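Local coordinates for protein carboxypeptidase A (Helicoverpa armigera, PDB 1JQG) that is a zinc-dependent procarboxypeptidase of the M14 family that, once activated, probably removes residues from the C-terminal ends of peptides, at residues H24-V29 / K85-N90; N297-Y302 / A373-S378. All coordinates share one frame; numbering follows the deposited sequence.

Contact 1: H24-V29 / K85-N90; sequences HAVYQV and KLEVEN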
ATOM      1  N   HIS A  24      12.055 -13.698  16.328  1.00 32.48           N
ATOM      2  CA  HIS A  24      12.127 -13.465  14.890  1.00 29.23           C
ATOM      3  C   HIS A  24      13.228 -12.445  14.569  1.00 28.35           C
ATOM      4  O   HIS A  24      13.314 -11.400  15.210  1.00 24.39           O
ATOM      5  CB  HIS A  24      10.779 -13.001  14.365  1.00 24.05           C
ATOM      6  CG  HIS A  24       9.773 -14.060  14.137  1.00 26.56           C
ATOM      7  ND1 HIS A  24       9.636 -15.128  15.000  1.00 41.41           N
ATOM      8  CD2 HIS A  24       8.844 -14.262  13.168  1.00 25.64           C
ATOM      9  CE1 HIS A  24       8.668 -15.940  14.585  1.00 32.77           C
ATOM     10  NE2 HIS A  24       8.178 -15.417  13.468  1.00 30.22           N
ATOM     11  N   ALA A  25      14.053 -12.754  13.566  1.00 27.18           N
ATOM     12  CA  ALA A  25      15.129 -11.860  13.159  1.00 24.25           C
ATOM     13  C   ALA A  25      14.979 -11.361  11.712  1.00 25.78           C
ATOM     14  O   ALA A  25      14.529 -12.013  10.769  1.00 22.71           O
ATOM     15  CB  ALA A  25      16.488 -12.529  13.240  1.00 25.73           C
ATOM     16  N   VAL A  26      15.423 -10.122  11.504  1.00 24.77           N
ATOM     17  CA  VAL A  26      15.411  -9.483  10.204  1.00 23.64           C
ATOM     18  C   VAL A  26      16.794  -9.599   9.586  1.00 23.25           C
ATOM     19  O   VAL A  26      17.782  -9.205  10.221  1.00 21.17           O
ATOM     20  CB  VAL A  26      14.993  -7.989  10.292  1.00 26.48           C
ATOM     21  CG1 VAL A  26      15.204  -7.261   8.971  1.00 23.83           C
ATOM     22  CG2 VAL A  26      13.512  -7.931  10.658  1.00 19.32           C
ATOM     23  N   TYR A  27      16.832 -10.147   8.381  1.00 21.95           N
ATOM     24  CA  TYR A  27      18.093 -10.324   7.675  1.00 27.37           C
ATOM     25  C   TYR A  27      18.147  -9.410   6.453  1.00 31.10           C
ATOM     26  O   TYR A  27      17.121  -8.990   5.890  1.00 31.59           O
ATOM     27  CB  TYR A  27      18.274 -11.778   7.267  1.00 29.82           C
ATOM     28  CG  TYR A  27      18.679 -12.726   8.377  1.00 32.89           C
ATOM     29  CD1 TYR A  27      17.708 -13.386   9.117  1.00 32.42           C
ATOM     30  CD2 TYR A  27      20.016 -12.992   8.664  1.00 34.45           C
ATOM     31  CE1 TYR A  27      18.061 -14.290  10.110  1.00 34.65           C
ATOM     32  CE2 TYR A  27      20.377 -13.863   9.677  1.00 36.66           C
ATOM     33  CZ  TYR A  27      19.389 -14.513  10.392  1.00 36.06           C
ATOM     34  OH  TYR A  27      19.715 -15.383  11.386  1.00 42.65           O
ATOM     35  N   GLN A  28      19.352  -9.083   6.029  1.00 33.08           N
ATOM     36  CA  GLN A  28      19.587  -8.317   4.811  1.00 32.94           C
ATOM     37  C   GLN A  28      20.362  -9.193   3.826  1.00 32.74           C
ATOM     38  O   GLN A  28      21.505  -9.541   4.125  1.00 36.26           O
ATOM     39  CB  GLN A  28      20.284  -7.015   5.180  1.00 27.69           C
ATOM     40  CG  GLN A  28      20.664  -6.165   3.995  1.00 32.68           C
ATOM     41  CD  GLN A  28      21.590  -5.013   4.374  1.00 40.82           C
ATOM     42  OE1 GLN A  28      22.741  -4.996   3.898  1.00 37.17           O
ATOM     43  NE2 GLN A  28      21.064  -4.113   5.201  1.00 33.95           N
ATOM     44  N   VAL A  29      19.706  -9.612   2.744  1.00 30.44           N
ATOM     45  CA  VAL A  29      20.356 -10.461   1.754  1.00 30.08           C
ATOM     46  C   VAL A  29      20.915  -9.627   0.608  1.00 28.45           C
ATOM     47  O   VAL A  29      20.188  -8.817   0.070  1.00 26.84           O
ATOM     48  CB  VAL A  29      19.423 -11.552   1.204  1.00 31.87           C
ATOM     49  CG1 VAL A  29      18.903 -12.326   2.424  1.00 31.12           C
ATOM     50  CG2 VAL A  29      18.235 -11.042   0.417  1.00 41.84           C
ATOM     51  N   LYS A  85      23.283 -10.645   6.309  1.00 40.96           N
ATOM     52  CA  LYS A  85      23.717 -10.290   7.660  1.00 38.04           C
ATOM     53  C   LYS A  85      22.590  -9.733   8.500  1.00 36.93           C
ATOM     54  O   LYS A  85      21.641  -9.124   8.034  1.00 34.91           O
ATOM     55  CB  LYS A  85      24.928  -9.398   7.591  1.00 43.05           C
ATOM     56  CG  LYS A  85      24.574  -7.972   7.229  1.00 51.28           C
ATOM     57  CD  LYS A  85      25.822  -7.119   7.025  1.00 58.90           C
ATOM     58  CE  LYS A  85      26.463  -6.748   8.363  1.00 66.30           C
ATOM     59  NZ  LYS A  85      25.555  -5.807   9.105  1.00 71.87           N
ATOM     60  N   LEU A  86      22.676 -10.033   9.800  1.00 34.40           N
ATOM     61  CA  LEU A  86      21.761  -9.838  10.888  1.00 31.50           C
ATOM     62  C   LEU A  86      21.572  -8.354  11.247  1.00 34.12           C
ATOM     63  O   LEU A  86      22.431  -7.717  11.841  1.00 32.95           O
ATOM     64  CB  LEU A  86      22.111 -10.582  12.206  1.00 27.94           C
ATOM     65  CG  LEU A  86      21.063 -10.648  13.325  1.00 25.30           C
ATOM     66  CD1 LEU A  86      19.902 -11.563  12.900  1.00 29.04           C
ATOM     67  CD2 LEU A  86      21.601 -11.117  14.663  1.00 30.97           C
ATOM     68  N   GLU A  87      20.363  -7.856  10.946  1.00 33.85           N
ATOM     69  CA  GLU A  87      20.006  -6.493  11.234  1.00 32.69           C
ATOM     70  C   GLU A  87      19.334  -6.361  12.590  1.00 27.63           C
ATOM     71  O   GLU A  87      19.550  -5.423  13.348  1.00 25.11           O
ATOM     72  CB  GLU A  87      19.110  -5.936  10.115  1.00 36.25           C
ATOM     73  CG  GLU A  87      18.810  -4.438  10.318  1.00 48.95           C
ATOM     74  CD  GLU A  87      18.073  -3.829   9.138  1.00 51.08           C
ATOM     75  OE1 GLU A  87      18.769  -3.502   8.160  1.00 52.83           O
ATOM     76  OE2 GLU A  87      16.829  -3.691   9.228  1.00 55.68           O
ATOM     77  N   VAL A  88      18.373  -7.231  12.835  1.00 29.56           N
ATOM     78  CA  VAL A  88      17.570  -7.240  14.048  1.00 30.95           C
ATOM     79  C   VAL A  88      17.485  -8.671  14.568  1.00 32.61           C
ATOM     80  O   VAL A  88      16.950  -9.522  13.881  1.00 33.99           O
ATOM     81  CB  VAL A  88      16.159  -6.710  13.839  1.00 29.45           C
ATOM     82  CG1 VAL A  88      15.429  -6.557  15.179  1.00 25.04           C
ATOM     83  CG2 VAL A  88      16.100  -5.364  13.121  1.00 38.91           C
ATOM     84  N   GLU A  89      17.988  -8.924  15.762  1.00 36.76           N
ATOM     85  CA  GLU A  89      17.998 -10.273  16.320  1.00 42.36           C
ATOM     86  C   GLU A  89      16.639 -10.664  16.882  1.00 42.27           C
ATOM     87  O   GLU A  89      16.280 -11.840  16.840  1.00 43.85           O
ATOM     88  CB  GLU A  89      19.099 -10.401  17.385  1.00 50.46           C
ATOM     89  CG  GLU A  89      19.297 -11.841  17.858  1.00 67.95           C
ATOM     90  CD  GLU A  89      20.517 -11.978  18.761  1.00 73.55           C
ATOM     91  OE1 GLU A  89      21.570 -12.304  18.167  1.00 72.60           O
ATOM     92  OE2 GLU A  89      20.415 -11.767  19.991  1.00 77.51           O
ATOM     93  N   ASN A  90      15.925  -9.684  17.451  1.00 39.42           N
ATOM     94  CA  ASN A  90      14.574  -9.949  17.956  1.00 35.18           C
ATOM     95  C   ASN A  90      13.672  -8.764  17.643  1.00 32.26           C
ATOM     96  O   ASN A  90      13.772  -7.750  18.327  1.00 33.95           O
ATOM     97  CB  ASN A  90      14.622 -10.217  19.451  1.00 37.21           C
ATOM     98  CG  ASN A  90      13.312 -10.749  20.009  1.00 42.89           C
ATOM     99  OD1 ASN A  90      12.304 -10.995  19.335  1.00 34.94           O
ATOM    100  ND2 ASN A  90      13.290 -10.935  21.318  1.00 40.77           N
TER
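A classic beta bulge joins the first strand of the activation peptide, at Val26, to its last, where Glu87 and Val88 both face Val26 in an antiparallel pairing. The carbonyl O of Val26 takes two N-H groups: Glu87 N at 3.0 Å and, more weakly, Val88 N at 3.3 Å. In return Val26 N gives a bond of 2.9 Å to Val88 O. Beyond the bulge the pairing is regular, Gln28 and Lys85 exchanging two backbone bonds.

On the face that carries Tyr27 and Leu86, Leu86 CD1 sits over the tyrosine ring, displaced toward its rim, in a CH-pi contact 4.2 Å from the ring centroid. The same methyl touches Ala25 CB at 3.6 Å. From helix 70-80, Phe73 meets the tyrosine ring and Arg70 NE makes a weak hydrogen bond to its hydroxyl.

The other face is partly polar. Val26 CB packs against Val88 CB at 3.9 Å, while Glu87, its CG anti to the backbone N (chi1 -175°) and its chain extended, runs alongside Val26. Its OE2 forms a salt bridge with Lys62 of the strand 61-65, which flanks the first strand on its other side. The pairing forms one edge of the four-stranded antiparallel sheet, with helix 70-80 over the Tyr27 face, in the open alpha/beta sandwich known from M14 activation domains.

Contact 2: N297-Y302 / A373-S378; sequences NRMALY and AAAPFS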
ATOM      1  N   ASN A 297     -15.587   4.816 -17.462  1.00 34.68           N
ATOM      2  CA  ASN A 297     -15.873   5.709 -18.564  1.00 34.34           C
ATOM      3  C   ASN A 297     -15.099   7.019 -18.526  1.00 32.65           C
ATOM      4  O   ASN A 297     -14.786   7.592 -19.559  1.00 34.88           O
ATOM      5  CB  ASN A 297     -17.375   6.059 -18.568  1.00 43.04           C
ATOM      6  CG  ASN A 297     -17.766   6.806 -19.832  1.00 47.70           C
ATOM      7  OD1 ASN A 297     -17.622   6.358 -20.978  1.00 50.42           O
ATOM      8  ND2 ASN A 297     -18.307   8.001 -19.585  1.00 53.48           N
ATOM      9  N   ARG A 298     -14.719   7.499 -17.346  1.00 27.23           N
ATOM     10  CA  ARG A 298     -13.960   8.726 -17.231  1.00 27.45           C
ATOM     11  C   ARG A 298     -12.851   8.768 -16.183  1.00 23.09           C
ATOM     12  O   ARG A 298     -12.380   9.848 -15.824  1.00 21.49           O
ATOM     13  CB  ARG A 298     -14.945   9.896 -17.019  1.00 27.07           C
ATOM     14  CG  ARG A 298     -15.717   9.817 -15.701  1.00 25.94           C
ATOM     15  CD  ARG A 298     -16.867  10.835 -15.776  1.00 24.48           C
ATOM     16  NE  ARG A 298     -17.645  10.830 -14.565  1.00 19.99           N
ATOM     17  CZ  ARG A 298     -17.588  11.667 -13.549  1.00 24.97           C
ATOM     18  NH1 ARG A 298     -16.716  12.673 -13.606  1.00 14.19           N
ATOM     19  NH2 ARG A 298     -18.393  11.526 -12.483  1.00 28.37           N
ATOM     20  N   MET A 299     -12.376   7.629 -15.725  1.00 23.66           N
ATOM     21  CA  MET A 299     -11.267   7.540 -14.782  1.00 27.04           C
ATOM     22  C   MET A 299      -9.933   7.903 -15.441  1.00 27.60           C
ATOM     23  O   MET A 299      -9.521   7.188 -16.366  1.00 30.11           O
ATOM     24  CB  MET A 299     -11.116   6.121 -14.196  1.00 21.99           C
ATOM     25  CG  MET A 299     -10.160   6.083 -13.006  1.00 19.09           C
ATOM     26  SD  MET A 299     -10.078   4.541 -12.134  1.00 31.48           S
ATOM     27  CE  MET A 299     -11.720   4.493 -11.362  1.00 23.84           C
ATOM     28  N   ALA A 300      -9.324   9.000 -14.966  1.00 24.74           N
ATOM     29  CA  ALA A 300      -8.061   9.438 -15.574  1.00 23.24           C
ATOM     30  C   ALA A 300      -6.832   8.902 -14.832  1.00 24.18           C
ATOM     31  O   ALA A 300      -5.815   8.670 -15.495  1.00 24.98           O
ATOM     32  CB  ALA A 300      -7.963  10.954 -15.657  1.00 18.93           C
ATOM     33  N   LEU A 301      -6.925   8.726 -13.520  1.00 20.27           N
ATOM     34  CA  LEU A 301      -5.758   8.322 -12.741  1.00 21.71           C
ATOM     35  C   LEU A 301      -6.183   7.403 -11.575  1.00 22.31           C
ATOM     36  O   LEU A 301      -7.248   7.661 -10.957  1.00 17.87           O
ATOM     37  CB  LEU A 301      -5.024   9.532 -12.131  1.00 11.47           C
ATOM     38  CG  LEU A 301      -3.783   9.282 -11.299  1.00 11.58           C
ATOM     39  CD1 LEU A 301      -2.630   8.582 -12.033  1.00 14.54           C
ATOM     40  CD2 LEU A 301      -3.265  10.613 -10.742  1.00 13.84           C
ATOM     41  N   TYR A 302      -5.381   6.363 -11.397  1.00 14.25           N
ATOM     42  CA  TYR A 302      -5.613   5.410 -10.329  1.00 17.17           C
ATOM     43  C   TYR A 302      -4.328   5.208  -9.518  1.00 15.65           C
ATOM     44  O   TYR A 302      -3.292   4.881 -10.109  1.00 14.26           O
ATOM     45  CB  TYR A 302      -6.081   4.063 -10.893  1.00 15.99           C
ATOM     46  CG  TYR A 302      -6.268   2.970  -9.875  1.00 16.84           C
ATOM     47  CD1 TYR A 302      -7.479   2.808  -9.224  1.00 15.44           C
ATOM     48  CD2 TYR A 302      -5.223   2.081  -9.553  1.00 17.50           C
ATOM     49  CE1 TYR A 302      -7.711   1.801  -8.300  1.00 13.01           C
ATOM     50  CE2 TYR A 302      -5.433   1.058  -8.622  1.00 20.18           C
ATOM     51  CZ  TYR A 302      -6.692   0.931  -8.012  1.00 19.69           C
ATOM     52  OH  TYR A 302      -6.842  -0.057  -7.094  1.00 20.88           O
ATOM     53  N   ALA A 373      -8.668  -2.094 -17.287  1.00 28.69           N
ATOM     54  CA  ALA A 373     -10.112  -1.836 -17.440  1.00 27.27           C
ATOM     55  C   ALA A 373     -10.556  -0.384 -17.355  1.00 25.10           C
ATOM     56  O   ALA A 373     -11.756  -0.230 -17.579  1.00 27.11           O
ATOM     57  CB  ALA A 373     -10.838  -2.687 -16.416  1.00 23.31           C
ATOM     58  N   ALA A 374      -9.681   0.597 -17.113  1.00 24.32           N
ATOM     59  CA  ALA A 374     -10.157   1.959 -16.896  1.00 24.68           C
ATOM     60  C   ALA A 374      -9.116   3.030 -17.119  1.00 22.94           C
ATOM     61  O   ALA A 374      -9.192   3.722 -18.110  1.00 26.68           O
ATOM     62  CB  ALA A 374     -10.738   2.110 -15.476  1.00 20.72           C
ATOM     63  N   ALA A 375      -8.262   3.296 -16.143  1.00 28.93           N
ATOM     64  CA  ALA A 375      -7.374   4.468 -16.163  1.00 30.20           C
ATOM     65  C   ALA A 375      -6.264   4.258 -17.176  1.00 33.28           C
ATOM     66  O   ALA A 375      -5.502   3.272 -17.150  1.00 33.77           O
ATOM     67  CB  ALA A 375      -6.845   4.689 -14.755  1.00 17.14           C
ATOM     68  N   PRO A 376      -5.996   5.284 -17.984  1.00 30.54           N
ATOM     69  CA  PRO A 376      -4.883   5.320 -18.909  1.00 28.84           C
ATOM     70  C   PRO A 376      -3.572   5.466 -18.164  1.00 26.21           C
ATOM     71  O   PRO A 376      -2.486   5.248 -18.678  1.00 28.49           O
ATOM     72  CB  PRO A 376      -5.173   6.510 -19.812  1.00 27.93           C
ATOM     73  CG  PRO A 376      -6.605   6.841 -19.595  1.00 31.23           C
ATOM     74  CD  PRO A 376      -6.872   6.467 -18.158  1.00 31.82           C
ATOM     75  N   PHE A 377      -3.653   5.997 -16.945  1.00 24.60           N
ATOM     76  CA  PHE A 377      -2.510   6.223 -16.067  1.00 21.19           C
ATOM     77  C   PHE A 377      -2.792   5.576 -14.725  1.00 21.98           C
ATOM     78  O   PHE A 377      -3.804   5.895 -14.070  1.00 26.43           O
ATOM     79  CB  PHE A 377      -2.259   7.724 -15.898  1.00 18.11           C
ATOM     80  CG  PHE A 377      -2.074   8.450 -17.207  1.00 19.06           C
ATOM     81  CD1 PHE A 377      -3.134   9.132 -17.785  1.00 15.13           C
ATOM     82  CD2 PHE A 377      -0.877   8.407 -17.884  1.00 22.24           C
ATOM     83  CE1 PHE A 377      -2.994   9.798 -18.981  1.00 16.11           C
ATOM     84  CE2 PHE A 377      -0.722   9.065 -19.100  1.00 19.49           C
ATOM     85  CZ  PHE A 377      -1.773   9.762 -19.635  1.00 20.63           C
ATOM     86  N   SER A 378      -1.951   4.646 -14.300  1.00 20.64           N
ATOM     87  CA  SER A 378      -2.171   3.917 -13.051  1.00 18.33           C
ATOM     88  C   SER A 378      -0.832   3.552 -12.427  1.00 19.81           C
ATOM     89  O   SER A 378       0.106   2.974 -12.941  1.00 16.43           O
ATOM     90  CB  SER A 378      -3.037   2.688 -13.311  1.00 14.40           C
ATOM     91  OG  SER A 378      -3.346   1.952 -12.166  1.00 30.86           O
TER
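Tyr302 N reaches Phe377 O at 3.1 Å, with an N-H...O angle of 150° and the donor in the carbonyl plane, and this is the one conventional hydrogen bond between 297-302 and 373-378. The same oxygen also receives Leu301 CA in a CA-H...O contact of 3.4 Å. One similar contact lies on each side along the chain: Ala375 CA toward Met299 O before it and Ser378 CA toward Tyr302 O after it.

Side chains fill in around this backbone. Ala375 CB lies 4.0 Å from both Met299 CG and Tyr302 CB, while the sulfur of Met299 extends on to Ala374 CB at 4.2 Å. The Leu301 and Phe377 side chains cross at about a right angle, with Leu301 CD1 against Phe377 CB. Phe377 CG lies anti to its own carbonyl carbon (chi1 -55°), and the ring presents its CD1 edge to Ala300 O, which lies in the ring plane at 3.6 Å. Pro376 CD approaches Met299 O. On the side of Tyr302 and Ser378, Ser378 OG lies 3.2 Å from Tyr302 CD2.

Farther out, Ser378 OG bonds to Ser367 O in the helix 366-373, the helix that leads into this segment. Ala366 and Ala370 of that helix, with Ile288 and Ile292 of the helix 283-294, pack on Tyr302, whose hydroxyl makes a weak bond to Gln177. The strand 299-307 continues to the zinc ligand His306, and the Tyr302 side chain is about 12 Å from the zinc ion. Where these two neighbouring strands come together, at the parallel pair Tyr302-Ser378, the contact combines apolar packing and weak CA-H...O approaches with one N-H...O bond, the backbone pairing continuing from Tyr302 to Tyr379, while Ser367 O satisfies the buried serine hydroxyl.

In the fold
Contact 1 belongs to the activation peptide and contact 2 to the catalytic domain; their centres lie 40 Å apart, on opposite sides of the chain's centre, and they share no strand. Contact 1 is partly buried, at an outer strand of a four-stranded antiparallel sheet, and has an apolar face on one side and, on the other, valines beside charged and amide groups, consistent with its edge position. Contact 2 is buried, between two neighbouring parallel strands inside the large mixed sheet, and its side chains are mostly apolar. Within the segments themselves, five backbone hydrogen bonds hold the first, one of them weak, against a single one in the second. Contact 2 lies on strands that continue toward the zinc site, whereas contact 1 stands away from it.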